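PDB 4RUN: odorant-binding protein 2a from Homo sapiens, which binds and carries small hydrophobic volatile molecules, with a higher affinity for aldehydes and large fatty acids. Local coordinates for residues 111-116 with 123-128. The protein carries 2 engineered substitutions. Residues are numbered along the deposited sequence; the frame is centred on the assembly and turned at random.
Sequences GNLVGR and EALEEF. Engineered in segment 111-116: Asn-112 (natural residue Lys).
Leu-113 and Phe-128 make most of this contact, and they meet by a CH-pi interaction. CB of Leu-113 sits over one face of the Phe-128 ring, 3.9 Å from its centroid and 14° off the normal, displaced a little toward the rim where CD1 and CE1 lie. The two side chains run alongside each other with opposite headings, and CD1 of Leu-113 stays by the ring at CD1 of Phe-128. A chi1 of -179° puts CG of Phe-128 anti to its backbone N. The ring's far end meets main chain of the strand: CE1 of Phe-128 lies 3.7 Å from N of Leu-113 and 3.9 Å from C of Asn-112, an engineered residue, and the carbonyl O of Gly-111 stands at the ring edge, near its plane, 4.0 Å from CZ.

The purely aliphatic contact is between the leucines. Leu-113 turns its CD2 to CD2 of Leu-125 at 3.7 Å, the two side chains crossing at about a right angle. An alanine in place of Phe-128 would probably open a gap over CB of Leu-113 and beside the Gly-111 carbonyl, where the ring now sits.

This is the lipocalin arrangement, a helix packed against the outside of the beta-barrel. Helix 122-134 follows strand 106-115 in the chain and runs back along it, the short segments inclined at 148° with their axes 9.8 Å apart. Ala-18 of strand 12-21 touches Leu-113, Leu-125 and Phe-128, and Val-96 of strand 95-103 also meets the ring, so the helix packs across both strands that flank strand 106-115 in the sheet.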
loop_
_atom_site.group_PDB
_atom_site.type_symbol
_atom_site.label_atom_id
_atom_site.label_comp_id
_atom_site.label_asym_id
_atom_site.label_seq_id
_atom_site.Cartn_x
_atom_site.Cartn_y
_atom_site.Cartn_z
ATOM N N GLY A 111 -2.254 5.543 -2.078
ATOM C CA GLY A 111 -2.486 5.289 -0.670
ATOM C C GLY A 111 -3.114 3.932 -0.460
ATOM O O GLY A 111 -3.938 3.502 -1.246
ATOM N N ASN A 112 -2.720 3.248 0.604
ATOM C CA ASN A 112 -3.288 1.953 0.909
ATOM C C ASN A 112 -3.612 1.852 2.380
ATOM O O ASN A 112 -2.791 2.189 3.233
ATOM C CB ASN A 112 -2.323 0.846 0.502
ATOM C CG ASN A 112 -1.935 0.933 -0.957
ATOM O OD1 ASN A 112 -2.736 0.645 -1.833
ATOM N ND2 ASN A 112 -0.719 1.366 -1.223
ATOM N N LEU A 113 -4.831 1.420 2.666
ATOM C CA LEU A 113 -5.248 1.142 4.016
ATOM C C LEU A 113 -4.768 -0.249 4.347
ATOM O O LEU A 113 -5.142 -1.214 3.678
ATOM C CB LEU A 113 -6.768 1.218 4.124
ATOM C CG LEU A 113 -7.343 0.954 5.513
ATOM C CD1 LEU A 113 -6.859 2.008 6.489
ATOM C CD2 LEU A 113 -8.854 0.937 5.461
ATOM N N VAL A 114 -3.969 -0.363 5.396
ATOM C CA VAL A 114 -3.367 -1.636 5.759
ATOM C C VAL A 114 -3.539 -1.953 7.244
ATOM O O VAL A 114 -3.541 -1.056 8.087
ATOM C CB VAL A 114 -1.871 -1.660 5.381
ATOM C CG1 VAL A 114 -1.734 -1.586 3.877
ATOM C CG2 VAL A 114 -1.105 -0.499 6.019
ATOM N N GLY A 115 -3.694 -3.238 7.561
ATOM C CA GLY A 115 -3.831 -3.659 8.944
ATOM C C GLY A 115 -3.415 -5.089 9.178
ATOM O O GLY A 115 -3.250 -5.870 8.248
ATOM N N ARG A 116 -3.230 -5.425 10.439
ATOM C CA ARG A 116 -2.840 -6.769 10.813
ATOM C C ARG A 116 -4.009 -7.719 10.670
ATOM O O ARG A 116 -3.861 -8.887 10.293
ATOM C CB ARG A 116 -2.371 -6.758 12.253
ATOM C CG ARG A 116 -1.120 -5.932 12.447
ATOM C CD ARG A 116 0.056 -6.647 11.842
ATOM N NE ARG A 116 1.313 -6.068 12.281
ATOM C CZ ARG A 116 2.497 -6.489 11.859
ATOM N NH1 ARG A 116 3.598 -5.906 12.306
ATOM N NH2 ARG A 116 2.572 -7.491 10.987
ATOM N N GLU A 123 -15.979 2.260 9.747
ATOM C CA GLU A 123 -15.477 3.483 10.373
ATOM C C GLU A 123 -14.011 3.688 9.994
ATOM O O GLU A 123 -13.574 4.807 9.791
ATOM C CB GLU A 123 -15.667 3.456 11.897
ATOM C CG GLU A 123 -15.674 4.842 12.530
ATOM C CD GLU A 123 -16.197 4.873 13.978
ATOM O OE1 GLU A 123 -16.213 3.821 14.672
ATOM O OE2 GLU A 123 -16.610 5.973 14.427
ATOM N N ALA A 124 -13.273 2.602 9.841
ATOM C CA ALA A 124 -11.897 2.682 9.399
ATOM C C ALA A 124 -11.771 3.147 7.934
ATOM O O ALA A 124 -10.900 3.957 7.596
ATOM C CB ALA A 124 -11.237 1.340 9.586
ATOM N N LEU A 125 -12.665 2.668 7.076
ATOM C CA LEU A 125 -12.694 3.121 5.694
ATOM C C LEU A 125 -13.007 4.592 5.611
ATOM O O LEU A 125 -12.536 5.279 4.714
ATOM C CB LEU A 125 -13.744 2.344 4.885
ATOM C CG LEU A 125 -13.401 0.896 4.542
ATOM C CD1 LEU A 125 -14.561 0.226 3.823
ATOM C CD2 LEU A 125 -12.151 0.857 3.683
ATOM N N GLU A 126 -13.834 5.069 6.525
ATOM C CA GLU A 126 -14.198 6.470 6.553
ATOM C C GLU A 126 -13.050 7.378 6.981
ATOM O O GLU A 126 -12.897 8.478 6.454
ATOM C CB GLU A 126 -15.334 6.670 7.537
ATOM C CG GLU A 126 -16.405 7.578 7.007
ATOM C CD GLU A 126 -17.216 6.897 5.945
ATOM O OE1 GLU A 126 -17.890 5.915 6.292
ATOM O OE2 GLU A 126 -17.173 7.342 4.789
ATOM N N GLU A 127 -12.288 6.941 7.974
ATOM C CA GLU A 127 -11.109 7.698 8.412
ATOM C C GLU A 127 -10.072 7.750 7.296
ATOM O O GLU A 127 -9.420 8.777 7.097
ATOM C CB GLU A 127 -10.479 7.075 9.657
ATOM C CG GLU A 127 -11.321 7.215 10.899
ATOM C CD GLU A 127 -11.607 8.659 11.234
ATOM O OE1 GLU A 127 -12.806 8.975 11.421
ATOM O OE2 GLU A 127 -10.649 9.468 11.313
ATOM N N PHE A 128 -9.947 6.633 6.578
ATOM C CA PHE A 128 -9.095 6.549 5.415
ATOM C C PHE A 128 -9.492 7.569 4.363
ATOM O O PHE A 128 -8.653 8.284 3.847
ATOM C CB PHE A 128 -9.196 5.163 4.820
ATOM C CG PHE A 128 -8.325 4.960 3.618
ATOM C CD1 PHE A 128 -6.955 5.058 3.735
ATOM C CD2 PHE A 128 -8.872 4.639 2.382
ATOM C CE1 PHE A 128 -6.138 4.846 2.646
ATOM C CE2 PHE A 128 -8.057 4.425 1.281
ATOM C CZ PHE A 128 -6.684 4.528 1.423
#